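Local coordinates for ATP-dependent 6-phosphofructokinase subunit beta (Saccharomyces cerevisiae, PDB 3O8O), which catalyses the ATP-dependent phosphorylation of fructose 6-phosphate to fructose 1,6-bisphosphate, the first committing step of glycolysis, as one subunit type of an allosteric enzyme, at residues H188-V193 with D280-T285; A208-S213 with D671-T676; A36-E41 with T71-A76; S20-I25 with E60-W65. All coordinates share one frame; numbering follows the deposited sequence.

Contact 1: residues H188-V193 with D280-T285. With F6P (6-O-phosphono-beta-D-fructofuranose), chain I.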
loop_
_atom_site.group_PDB
_atom_site.type_symbol
_atom_site.label_atom_id
_atom_site.label_comp_id
_atom_site.label_asym_id
_atom_site.label_seq_id
_atom_site.Cartn_x
_atom_site.Cartn_y
_atom_site.Cartn_z
ATOM N N HIS B 188 35.682 33.375 -16.343
ATOM C CA HIS B 188 36.775 34.254 -16.744
ATOM C C HIS B 188 37.898 34.367 -15.704
ATOM O O HIS B 188 38.764 35.233 -15.810
ATOM C CB HIS B 188 36.209 35.635 -17.020
ATOM C CG HIS B 188 35.225 35.668 -18.140
ATOM N ND1 HIS B 188 34.132 34.838 -18.196
ATOM C CD2 HIS B 188 35.143 36.468 -19.229
ATOM C CE1 HIS B 188 33.413 35.126 -19.268
ATOM N NE2 HIS B 188 34.005 36.112 -19.913
ATOM N N SER B 189 37.885 33.478 -14.714
ATOM C CA SER B 189 38.859 33.496 -13.620
ATOM C C SER B 189 39.093 34.924 -13.149
ATOM O O SER B 189 40.229 35.339 -12.941
ATOM C CB SER B 189 40.163 32.871 -14.069
ATOM O OG SER B 189 39.955 31.516 -14.410
ATOM N N ARG B 190 37.988 35.659 -12.994
ATOM C CA ARG B 190 37.991 37.047 -12.573
ATOM C C ARG B 190 37.970 37.257 -11.078
ATOM O O ARG B 190 37.971 36.312 -10.271
ATOM C CB ARG B 190 36.799 37.787 -13.147
ATOM C CG ARG B 190 36.692 37.728 -14.633
ATOM C CD ARG B 190 35.819 38.864 -15.107
ATOM N NE ARG B 190 35.365 38.665 -16.471
ATOM C CZ ARG B 190 34.814 39.626 -17.198
ATOM N NH1 ARG B 190 34.671 40.835 -16.664
ATOM N NH2 ARG B 190 34.397 39.387 -18.442
ATOM N N ALA B 191 37.941 38.539 -10.732
ATOM C CA ALA B 191 37.901 38.993 -9.356
ATOM C C ALA B 191 36.745 39.982 -9.234
ATOM O O ALA B 191 36.542 40.847 -10.096
ATOM C CB ALA B 191 39.199 39.662 -9.004
ATOM N N PHE B 192 35.971 39.834 -8.168
ATOM C CA PHE B 192 34.833 40.706 -7.940
ATOM C C PHE B 192 34.884 41.290 -6.536
ATOM O O PHE B 192 35.219 40.608 -5.552
ATOM C CB PHE B 192 33.504 39.936 -8.108
ATOM C CG PHE B 192 33.089 39.694 -9.548
ATOM C CD1 PHE B 192 33.441 38.517 -10.207
ATOM C CD2 PHE B 192 32.335 40.645 -10.235
ATOM C CE1 PHE B 192 33.049 38.298 -11.524
ATOM C CE2 PHE B 192 31.938 40.428 -11.554
ATOM C CZ PHE B 192 32.296 39.257 -12.198
ATOM N N VAL B 193 34.557 42.568 -6.457
ATOM C CA VAL B 193 34.496 43.258 -5.186
ATOM C C VAL B 193 32.997 43.486 -4.996
ATOM O O VAL B 193 32.388 44.337 -5.653
ATOM C CB VAL B 193 35.235 44.596 -5.257
ATOM C CG1 VAL B 193 35.066 45.375 -3.964
ATOM C CG2 VAL B 193 36.691 44.339 -5.512
ATOM N N ASP B 280 41.771 41.022 -13.740
ATOM C CA ASP B 280 40.486 41.501 -14.224
ATOM C C ASP B 280 39.531 41.629 -13.034
ATOM O O ASP B 280 39.181 40.636 -12.385
ATOM C CB ASP B 280 39.948 40.521 -15.263
ATOM C CG ASP B 280 39.003 41.172 -16.239
ATOM O OD1 ASP B 280 38.823 42.401 -16.164
ATOM O OD2 ASP B 280 38.443 40.454 -17.093
ATOM N N THR B 281 39.125 42.861 -12.737
ATOM C CA THR B 281 38.242 43.080 -11.610
ATOM C C THR B 281 36.996 43.873 -11.947
ATOM O O THR B 281 37.011 44.728 -12.827
ATOM C CB THR B 281 38.998 43.772 -10.480
ATOM O OG1 THR B 281 40.079 42.925 -10.058
ATOM C CG2 THR B 281 38.083 44.047 -9.301
ATOM N N ARG B 282 35.913 43.546 -11.246
ATOM C CA ARG B 282 34.622 44.202 -11.416
ATOM C C ARG B 282 34.038 44.454 -10.032
ATOM O O ARG B 282 34.296 43.687 -9.084
ATOM C CB ARG B 282 33.666 43.314 -12.209
ATOM C CG ARG B 282 34.068 43.056 -13.632
ATOM C CD ARG B 282 33.952 44.314 -14.437
ATOM N NE ARG B 282 34.266 44.057 -15.831
ATOM C CZ ARG B 282 35.455 43.639 -16.254
ATOM N NH1 ARG B 282 36.434 43.437 -15.378
ATOM N NH2 ARG B 282 35.664 43.412 -17.547
ATOM N N ILE B 283 33.264 45.534 -9.926
ATOM C CA ILE B 283 32.616 45.899 -8.669
ATOM C C ILE B 283 31.134 45.610 -8.794
ATOM O O ILE B 283 30.520 45.902 -9.814
ATOM C CB ILE B 283 32.798 47.403 -8.336
ATOM C CG1 ILE B 283 34.245 47.681 -7.909
ATOM C CG2 ILE B 283 31.835 47.818 -7.229
ATOM C CD1 ILE B 283 34.505 49.151 -7.539
ATOM N N THR B 284 30.564 45.029 -7.750
ATOM C CA THR B 284 29.149 44.701 -7.743
ATOM C C THR B 284 28.488 45.316 -6.523
ATOM O O THR B 284 28.920 45.072 -5.395
ATOM C CB THR B 284 28.931 43.189 -7.652
ATOM O OG1 THR B 284 29.634 42.522 -8.707
ATOM C CG2 THR B 284 27.477 42.882 -7.778
ATOM N N THR B 285 27.457 46.129 -6.720
ATOM C CA THR B 285 26.786 46.677 -5.556
ATOM C C THR B 285 25.360 46.139 -5.519
ATOM O O THR B 285 24.472 46.597 -6.244
ATOM C CB THR B 285 26.794 48.204 -5.559
ATOM O OG1 THR B 285 28.149 48.664 -5.513
ATOM C CG2 THR B 285 26.081 48.733 -4.330
HETATM O O1 F6P I . 27.953 39.472 -23.131
HETATM C C1 F6P I . 27.432 40.781 -23.079
HETATM C C2 F6P I . 27.565 41.358 -21.668
HETATM O O2 F6P I . 26.926 40.505 -20.708
HETATM C C3 F6P I . 26.958 42.785 -21.675
HETATM O O3 F6P I . 25.621 42.834 -21.153
HETATM C C4 F6P I . 27.963 43.600 -20.838
HETATM O O4 F6P I . 27.965 44.980 -21.217
HETATM C C5 F6P I . 29.303 42.867 -21.121
HETATM O O5 F6P I . 28.947 41.484 -21.332
HETATM C C6 F6P I . 30.254 42.988 -19.926
HETATM O O6 F6P I . 31.478 42.299 -20.218
HETATM P P F6P I . 32.445 42.436 -18.930
HETATM O O1P F6P I . 31.984 42.695 -17.544
HETATM O O2P F6P I . 33.887 41.735 -19.061
HETATM O O3P F6P I . 31.954 40.934 -18.637
#

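Contact 2: residues A208-S213 with D671-T676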
loop_
_atom_site.group_PDB
_atom_site.type_symbol
_atom_site.label_atom_id
_atom_site.label_comp_id
_atom_site.label_asym_id
_atom_site.label_seq_id
_atom_site.Cartn_x
_atom_site.Cartn_y
_atom_site.Cartn_z
ATOM N N ALA B 208 28.599 36.510 5.273
ATOM C CA ALA B 208 28.572 36.244 3.852
ATOM C C ALA B 208 29.889 35.650 3.416
ATOM O O ALA B 208 29.929 34.576 2.819
ATOM C CB ALA B 208 28.287 37.509 3.082
ATOM N N GLY B 209 30.977 36.336 3.736
ATOM C CA GLY B 209 32.291 35.866 3.339
ATOM C C GLY B 209 32.587 34.466 3.805
ATOM O O GLY B 209 33.216 33.689 3.085
ATOM N N ILE B 210 32.142 34.146 5.016
ATOM C CA ILE B 210 32.366 32.821 5.581
ATOM C C ILE B 210 31.605 31.775 4.787
ATOM O O ILE B 210 32.115 30.674 4.515
ATOM C CB ILE B 210 31.857 32.728 7.005
ATOM C CG1 ILE B 210 32.710 33.581 7.931
ATOM C CG2 ILE B 210 31.849 31.278 7.445
ATOM C CD1 ILE B 210 32.202 33.638 9.342
ATOM N N ALA B 211 30.375 32.146 4.440
ATOM C CA ALA B 211 29.449 31.314 3.687
ATOM C C ALA B 211 29.833 31.166 2.228
ATOM O O ALA B 211 29.736 30.079 1.672
ATOM C CB ALA B 211 28.055 31.898 3.784
ATOM N N THR B 212 30.262 32.253 1.602
ATOM C CA THR B 212 30.636 32.188 0.196
ATOM C C THR B 212 32.114 31.909 -0.043
ATOM O O THR B 212 32.517 31.832 -1.205
ATOM C CB THR B 212 30.304 33.486 -0.533
ATOM O OG1 THR B 212 31.043 34.550 0.062
ATOM C CG2 THR B 212 28.852 33.804 -0.412
ATOM N N SER B 213 32.894 31.732 1.039
ATOM C CA SER B 213 34.354 31.499 0.984
ATOM C C SER B 213 35.048 32.595 0.190
ATOM O O SER B 213 35.763 32.330 -0.782
ATOM C CB SER B 213 34.697 30.151 0.356
ATOM O OG SER B 213 34.340 29.114 1.223
ATOM N N ASP B 671 22.999 27.269 7.692
ATOM C CA ASP B 671 23.605 25.953 7.680
ATOM C C ASP B 671 25.081 25.979 7.353
ATOM O O ASP B 671 25.848 25.203 7.929
ATOM C CB ASP B 671 22.883 25.066 6.684
ATOM C CG ASP B 671 21.979 24.105 7.353
ATOM O OD1 ASP B 671 21.106 23.536 6.672
ATOM O OD2 ASP B 671 22.157 23.917 8.568
ATOM N N ARG B 672 25.479 26.853 6.428
ATOM C CA ARG B 672 26.886 26.939 6.048
ATOM C C ARG B 672 27.738 27.475 7.192
ATOM O O ARG B 672 28.589 26.758 7.733
ATOM C CB ARG B 672 27.063 27.805 4.801
ATOM C CG ARG B 672 27.261 26.962 3.550
ATOM C CD ARG B 672 27.280 27.786 2.287
ATOM N NE ARG B 672 25.975 28.364 2.014
ATOM C CZ ARG B 672 25.729 29.283 1.084
ATOM N NH1 ARG B 672 26.683 29.774 0.303
ATOM N NH2 ARG B 672 24.503 29.717 0.921
ATOM N N THR B 673 27.500 28.722 7.583
ATOM C CA THR B 673 28.259 29.311 8.671
ATOM C C THR B 673 28.244 28.456 9.930
ATOM O O THR B 673 29.272 28.290 10.565
ATOM C CB THR B 673 27.743 30.711 9.018
ATOM O OG1 THR B 673 26.445 30.632 9.623
ATOM C CG2 THR B 673 27.674 31.550 7.759
ATOM N N ARG B 674 27.092 27.902 10.290
ATOM C CA ARG B 674 27.002 27.080 11.493
ATOM C C ARG B 674 27.818 25.804 11.330
ATOM O O ARG B 674 28.300 25.225 12.309
ATOM C CB ARG B 674 25.539 26.737 11.802
ATOM N N ALA B 675 27.979 25.363 10.089
ATOM C CA ALA B 675 28.739 24.151 9.859
ATOM C C ALA B 675 30.186 24.426 10.182
ATOM O O ALA B 675 30.797 23.687 10.955
ATOM C CB ALA B 675 28.594 23.695 8.426
ATOM N N THR B 676 30.738 25.496 9.617
ATOM C CA THR B 676 32.138 25.801 9.905
ATOM C C THR B 676 32.353 26.058 11.413
ATOM O O THR B 676 33.429 25.798 11.945
ATOM C CB THR B 676 32.687 27.001 9.045
ATOM O OG1 THR B 676 32.886 28.146 9.869
ATOM C CG2 THR B 676 31.742 27.358 7.952
#

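Contact 3: residues A36-E41 with T71-A76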
loop_
_atom_site.group_PDB
_atom_site.type_symbol
_atom_site.label_atom_id
_atom_site.label_comp_id
_atom_site.label_asym_id
_atom_site.label_seq_id
_atom_site.Cartn_x
_atom_site.Cartn_y
_atom_site.Cartn_z
ATOM N N ALA B 36 -7.402 44.634 17.581
ATOM C CA ALA B 36 -6.161 44.847 16.869
ATOM C C ALA B 36 -6.226 46.047 15.952
ATOM O O ALA B 36 -7.193 46.224 15.201
ATOM C CB ALA B 36 -5.809 43.603 16.070
ATOM N N PHE B 37 -5.193 46.880 16.024
ATOM C CA PHE B 37 -5.109 48.049 15.164
ATOM C C PHE B 37 -3.771 48.085 14.437
ATOM O O PHE B 37 -2.717 47.712 14.975
ATOM C CB PHE B 37 -5.293 49.357 15.953
ATOM C CG PHE B 37 -6.727 49.769 16.130
ATOM C CD1 PHE B 37 -7.495 49.229 17.160
ATOM C CD2 PHE B 37 -7.328 50.642 15.226
ATOM C CE1 PHE B 37 -8.838 49.543 17.283
ATOM C CE2 PHE B 37 -8.671 50.963 15.334
ATOM C CZ PHE B 37 -9.434 50.412 16.364
ATOM N N VAL B 38 -3.830 48.546 13.202
ATOM C CA VAL B 38 -2.652 48.670 12.376
ATOM C C VAL B 38 -2.497 50.159 12.044
ATOM O O VAL B 38 -3.487 50.853 11.805
ATOM C CB VAL B 38 -2.836 47.814 11.104
ATOM C CG1 VAL B 38 -2.006 48.352 9.975
ATOM C CG2 VAL B 38 -2.449 46.382 11.398
ATOM N N VAL B 39 -1.269 50.658 12.059
ATOM C CA VAL B 39 -1.030 52.062 11.749
ATOM C C VAL B 39 -0.320 52.120 10.426
ATOM O O VAL B 39 0.809 51.644 10.301
ATOM C CB VAL B 39 -0.138 52.750 12.808
ATOM C CG1 VAL B 39 0.246 54.132 12.343
ATOM C CG2 VAL B 39 -0.873 52.861 14.118
ATOM N N MET B 40 -0.974 52.709 9.436
ATOM C CA MET B 40 -0.397 52.821 8.107
ATOM C C MET B 40 0.713 53.875 8.018
ATOM O O MET B 40 0.744 54.826 8.793
ATOM C CB MET B 40 -1.502 53.135 7.098
ATOM C CG MET B 40 -2.621 52.101 7.089
ATOM S SD MET B 40 -2.092 50.438 6.635
ATOM C CE MET B 40 -3.373 50.006 5.478
ATOM N N GLU B 41 1.630 53.676 7.074
ATOM C CA GLU B 41 2.743 54.581 6.823
ATOM C C GLU B 41 3.538 55.097 8.019
ATOM O O GLU B 41 3.879 56.280 8.062
ATOM C CB GLU B 41 2.259 55.775 6.009
ATOM C CG GLU B 41 1.674 55.404 4.662
ATOM C CD GLU B 41 2.615 54.582 3.811
ATOM O OE1 GLU B 41 3.710 55.078 3.461
ATOM O OE2 GLU B 41 2.246 53.431 3.496
ATOM N N THR B 71 6.646 45.633 4.362
ATOM C CA THR B 71 5.604 45.893 5.340
ATOM C C THR B 71 4.329 46.126 4.581
ATOM O O THR B 71 4.252 47.068 3.780
ATOM C CB THR B 71 5.778 47.199 6.100
ATOM O OG1 THR B 71 7.055 47.237 6.724
ATOM C CG2 THR B 71 4.710 47.313 7.157
ATOM N N ASN B 72 3.315 45.307 4.835
ATOM C CA ASN B 72 2.058 45.534 4.157
ATOM C C ASN B 72 1.388 46.807 4.700
ATOM O O ASN B 72 0.598 47.449 3.998
ATOM C CB ASN B 72 1.153 44.315 4.285
ATOM C CG ASN B 72 1.636 43.157 3.444
ATOM O OD1 ASN B 72 2.458 43.335 2.548
ATOM N ND2 ASN B 72 1.126 41.966 3.717
ATOM N N ILE B 73 1.724 47.199 5.927
ATOM C CA ILE B 73 1.141 48.420 6.480
ATOM C C ILE B 73 2.023 49.648 6.171
ATOM O O ILE B 73 1.710 50.777 6.565
ATOM C CB ILE B 73 0.881 48.278 8.010
ATOM C CG1 ILE B 73 2.213 48.267 8.807
ATOM C CG2 ILE B 73 0.077 47.013 8.237
ATOM C CD1 ILE B 73 2.069 47.938 10.286
ATOM N N GLY B 74 3.118 49.414 5.447
ATOM C CA GLY B 74 4.020 50.492 5.059
ATOM C C GLY B 74 4.873 51.157 6.134
ATOM O O GLY B 74 4.773 50.851 7.333
ATOM N N THR B 75 5.728 52.077 5.689
ATOM C CA THR B 75 6.609 52.829 6.584
ATOM C C THR B 75 7.038 54.063 5.821
ATOM O O THR B 75 7.455 53.970 4.663
ATOM C CB THR B 75 7.852 52.009 6.977
ATOM O OG1 THR B 75 8.783 52.832 7.694
ATOM C CG2 THR B 75 8.509 51.442 5.730
ATOM N N ALA B 76 6.903 55.224 6.457
ATOM C CA ALA B 76 7.273 56.491 5.826
ATOM C C ALA B 76 8.233 57.299 6.691
ATOM O O ALA B 76 8.407 57.021 7.881
ATOM C CB ALA B 76 6.028 57.312 5.523
#

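Contact 4: residues S20-I25 with E60-W65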
loop_
_atom_site.group_PDB
_atom_site.type_symbol
_atom_site.label_atom_id
_atom_site.label_comp_id
_atom_site.label_asym_id
_atom_site.label_seq_id
_atom_site.Cartn_x
_atom_site.Cartn_y
_atom_site.Cartn_z
ATOM N N SER B 20 5.478 39.061 9.084
ATOM C CA SER B 20 5.264 37.955 9.993
ATOM C C SER B 20 5.075 38.553 11.368
ATOM O O SER B 20 4.278 38.038 12.163
ATOM C CB SER B 20 6.453 37.004 10.008
ATOM O OG SER B 20 6.606 36.404 8.742
ATOM N N ASN B 21 5.792 39.647 11.645
ATOM C CA ASN B 21 5.696 40.325 12.943
ATOM C C ASN B 21 4.294 40.928 13.098
ATOM O O ASN B 21 3.564 40.655 14.058
ATOM C CB ASN B 21 6.770 41.423 13.074
ATOM C CG ASN B 21 7.032 41.811 14.528
ATOM O OD1 ASN B 21 7.358 40.952 15.354
ATOM N ND2 ASN B 21 6.889 43.096 14.846
ATOM N N VAL B 22 3.912 41.749 12.141
ATOM C CA VAL B 22 2.597 42.339 12.189
ATOM C C VAL B 22 1.552 41.232 12.381
ATOM O O VAL B 22 0.716 41.298 13.276
ATOM C CB VAL B 22 2.312 43.115 10.889
ATOM C CG1 VAL B 22 0.881 43.544 10.825
ATOM C CG2 VAL B 22 3.190 44.323 10.826
ATOM N N ARG B 23 1.623 40.201 11.552
ATOM C CA ARG B 23 0.674 39.097 11.615
ATOM C C ARG B 23 0.507 38.491 12.993
ATOM O O ARG B 23 -0.611 38.314 13.452
ATOM C CB ARG B 23 1.094 38.004 10.648
ATOM C CG ARG B 23 0.111 36.865 10.547
ATOM C CD ARG B 23 0.824 35.525 10.642
ATOM N NE ARG B 23 -0.060 34.475 10.194
ATOM C CZ ARG B 23 -0.051 33.232 10.650
ATOM N NH1 ARG B 23 0.811 32.869 11.586
ATOM N NH2 ARG B 23 -0.927 32.354 10.166
ATOM N N ALA B 24 1.611 38.153 13.646
ATOM C CA ALA B 24 1.523 37.560 14.972
ATOM C C ALA B 24 0.928 38.559 15.954
ATOM O O ALA B 24 0.031 38.210 16.714
ATOM C CB ALA B 24 2.902 37.097 15.445
ATOM N N ILE B 25 1.418 39.801 15.926
ATOM C CA ILE B 25 0.914 40.847 16.814
ATOM C C ILE B 25 -0.599 41.009 16.709
ATOM O O ILE B 25 -1.297 41.033 17.712
ATOM C CB ILE B 25 1.580 42.194 16.516
ATOM C CG1 ILE B 25 3.037 42.153 16.997
ATOM C CG2 ILE B 25 0.806 43.312 17.203
ATOM C CD1 ILE B 25 3.881 43.325 16.577
ATOM N N GLU B 60 -8.724 37.545 9.903
ATOM C CA GLU B 60 -8.475 37.239 8.498
ATOM C C GLU B 60 -7.647 38.296 7.743
ATOM O O GLU B 60 -7.133 38.036 6.655
ATOM C CB GLU B 60 -9.816 37.023 7.777
ATOM C CG GLU B 60 -10.874 38.041 8.195
ATOM C CD GLU B 60 -11.794 38.470 7.061
ATOM O OE1 GLU B 60 -12.657 37.665 6.640
ATOM O OE2 GLU B 60 -11.647 39.627 6.597
ATOM N N ASP B 61 -7.497 39.481 8.308
ATOM C CA ASP B 61 -6.761 40.513 7.594
ATOM C C ASP B 61 -5.256 40.316 7.388
ATOM O O ASP B 61 -4.672 40.889 6.466
ATOM C CB ASP B 61 -7.035 41.875 8.225
ATOM C CG ASP B 61 -8.468 42.315 8.036
ATOM O OD1 ASP B 61 -9.057 42.033 6.968
ATOM O OD2 ASP B 61 -9.001 42.953 8.964
ATOM N N VAL B 62 -4.616 39.531 8.237
ATOM C CA VAL B 62 -3.197 39.289 8.045
ATOM C C VAL B 62 -2.979 37.901 7.430
ATOM O O VAL B 62 -1.861 37.388 7.392
ATOM C CB VAL B 62 -2.456 39.380 9.357
ATOM C CG1 VAL B 62 -2.383 40.813 9.774
ATOM C CG2 VAL B 62 -3.157 38.503 10.423
ATOM N N ARG B 63 -4.066 37.313 6.942
ATOM C CA ARG B 63 -4.033 35.992 6.340
ATOM C C ARG B 63 -2.986 35.935 5.237
ATOM O O ARG B 63 -2.941 36.795 4.372
ATOM C CB ARG B 63 -5.442 35.645 5.840
ATOM C CG ARG B 63 -5.548 35.035 4.468
ATOM C CD ARG B 63 -7.026 34.880 4.044
ATOM N NE ARG B 63 -7.722 36.159 4.014
ATOM C CZ ARG B 63 -8.478 36.599 3.004
ATOM N NH1 ARG B 63 -8.664 35.870 1.904
ATOM N NH2 ARG B 63 -9.049 37.794 3.086
ATOM N N GLY B 64 -2.106 34.941 5.319
ATOM C CA GLY B 64 -1.058 34.759 4.328
ATOM C C GLY B 64 0.134 35.701 4.398
ATOM O O GLY B 64 1.068 35.617 3.598
ATOM N N TRP B 65 0.123 36.600 5.361
ATOM C CA TRP B 65 1.201 37.562 5.486
ATOM C C TRP B 65 2.604 37.038 5.731
ATOM O O TRP B 65 3.574 37.618 5.244
ATOM C CB TRP B 65 0.833 38.559 6.562
ATOM C CG TRP B 65 -0.142 39.514 6.053
ATOM C CD1 TRP B 65 -1.109 39.273 5.130
ATOM C CD2 TRP B 65 -0.263 40.886 6.424
ATOM N NE1 TRP B 65 -1.830 40.412 4.895
ATOM C CE2 TRP B 65 -1.332 41.421 5.681
ATOM C CE3 TRP B 65 0.430 41.716 7.311
ATOM C CZ2 TRP B 65 -1.728 42.754 5.797
ATOM C CZ3 TRP B 65 0.045 43.025 7.424
ATOM C CH2 TRP B 65 -1.026 43.540 6.671
#

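Contact 1: residues H188-V193 with D280-T285
Ala191, Phe192 and Val193 pair in parallel register with Thr281, Arg282 and Ile283, the short strand axes approaching to 4.7 Å at 31°, with four backbone hydrogen bonds (Ala191 N to Asp280 O, Arg282 N to Ala191 O, Val193 N to Arg282 O, Thr284 N to Val193 O). Strand 281-285 thereby forms an outer strand of the four-stranded parallel sheet in the N-terminal PFK domain. On the face carrying Phe192 and Arg282, ring atom Phe192 CE2 lies 3.4 Å from Arg282 CB, and helix 167-187 packs on the same ring. The opposite face meets mostly through carbons: Val193 CG2 meets Thr281 CG2 at 4.0 Å, and helix 266-275 covers Thr281 and Ile283.

Beyond the strands the contact is ionic. Arg282 bends at its second torsion (-69°, CD turned back), and its NH1 reaches Asp280 OD1 at 2.7 Å in a nearly straight bond (173°), in the guanidinium plane but from above the carboxylate. Asp280 OD2 sits over a face of the Arg190 guanidinium, a long salt bridge of 3.6 Å to NE made by charge alone. Arg190, extended from CG to NE, gives NH1 to O2P of the fructose 6-phosphate at 2.7 Å, while Arg282 adds weak bonds from NE to O1P and NH2 to O2P. An alanine in place of Arg282 would probably leave Asp280 OD1 without its mate and the phosphate less firmly held. The carboxylate and phosphate are likely to offset the two neighbouring positive charges, at a sugar-phosphate site shared with subunit alpha.

Contact 2: residues A208-S213 with D671-T676
Ala211, Ile210 and Arg672 bury the most surface where helix 203-212 of the N-terminal PFK domain meets helix 669-688 of the C-terminal one. The short helical segments run nearly perpendicular, at 85°, with axes 8.6 Å apart, and the nearest CA atoms are those of Ala211 and Thr673, 5.5 Å from each other.

Ala211 contributes both its methyl and its carbonyl. Its CB meets Thr673 CG2 at 4.0 Å; with Thr673 OG1 between backbone N and carbonyl carbon (69°), CG2 stands anti to the carbonyl carbon, and OG1 is hydrogen-bonded back to Pro669 O within its own helix. The same Ala211 CB also lies over one face of the Arg672 guanidinium, displaced toward its rim.

Ile210 works through one branch. Its CG2 touches Thr676 CG2 at 4.0 Å and Thr673 CG2 at 4.2 Å, so this one methyl bridges two threonine methyls about a turn apart on the other helix, while Phe375 and His371 of helix 368-380 pack against Ile210 as well.

Arg672 reaches across beside them. A bend at the third torsion (-68°) swings NE off the line of the chain, and NH1 then makes a weak hydrogen bond of 3.4 Å to Ala211 O, with CD equally close to that oxygen. The guanidinium has a second weak bond, from NH2 to Pro667 O.

The chemistry is therefore that of a mostly apolar crossing between two PFK halves of one chain: small side chains meet, the arginine reaches over them, and the hydrogen bond between the two segments is a weak one.

Contact 3: residues A36-E41 with T71-A76
Met40 and Glu41, just past the end of strand 35-39, meet Ile73 of a type I beta turn that runs from Thr71 to Gly74, so the contact sits at the C-terminal ends of the parallel strands of the Rossmann-like sheet in the catalytic domain. Its neighbours Gly13 and Arg77 belong to the predicted ATP site, consistent with the usual place of nucleotide binding in such folds.

The polar part is a backbone one. Glu41 N donates to Ile73 O at 2.9 Å, nearly along the C=O axis, and Met40 CA lies 3.3 Å from the same Ile73 O in a CA-H...O contact. The turn itself is closed by Gly74 N to Thr71 O, 3.1 Å.

The apolar part centres on Ile73. Met40, bent at its second torsion (-62°), carries SD to 3.9 Å from Ile73 CB. Val38 packs its CG1 against the Ile73 branches, though the modelled separation there is too short to be trusted. An alanine in place of Ile73 would probably open a gap beside Val38, and also beside Val22 and Trp65, which rest against this side chain.

The charged part belongs to Glu41. Its bent chain brings OE2 within 3.8 Å of Gly74 CA, where a CB on Gly74 would clash with it; the charge of OE2 is met from outside the two segments, by a salt bridge with a basic side chain of another protein chain. At the far end of the contact, Ala76 CB rests 3.5 Å from Glu41 O.

Contact 4: residues S20-I25 with E60-W65
Val22 and Arg23 of helix 18-32 meet Val62 and Trp65, the two ends of a type II beta turn. The helix is the connection of a beta-alpha-beta crossover from strand 5-11 to its parallel neighbour 35-39, and the turn lies in the loop after strand 54-57.

Apolar contacts make up the interface. Val22 CG1 comes to 3.5 Å from Trp65 CZ3 and lies a little farther from CE3, so one methyl meets the benzo part of the indole obliquely. Arg23 takes part with its aliphatic stem: CG stands anti to the backbone N (chi1 -175°), where it touches Val62 CG2 at 3.7 Å, while its CB approaches Trp65 CB at 4.1 Å. Val62 thus packs on the root of the arginine.

Hydrogen bonding stays within the loop. Trp65 N to Val62 O, 2.9 Å, closes the turn, and Glu60 O receives both Arg63 N and Arg63 NE, which come from opposite faces of its plane; the NE bond is nearly straight at 173°. From there the loop reaches the C-terminal half of the chain, through a cation-pi contact of Arg63 with Phe620 and a salt bridge of Glu60 with Arg617.

The indole also folds back over its own turn: Val62 CA lies 3.5 Å above one face of the Trp65 ring, offset toward its rim.

In the fold
All four contacts are mainly buried, yet their chemistry differs with place. Contact 2, about 12 Å from the chain's centre, joins the two PFK halves largely through small apolar groups, with one weak hydrogen bond from an arginine, whereas contact 1, about 29 Å out, couples strand pairing to charge at a site shared with another protein chain. The two are linked in sequence, strand 191-196 preceding helix 203-212, but their nearest atoms stay about 9 Å apart. Contacts 3 and 4 belong together: their centres are about 12 Å apart, and their side chains touch. Contact 3 adds a backbone hydrogen bond and an intersubunit salt bridge; contact 4 relies on apolar packing.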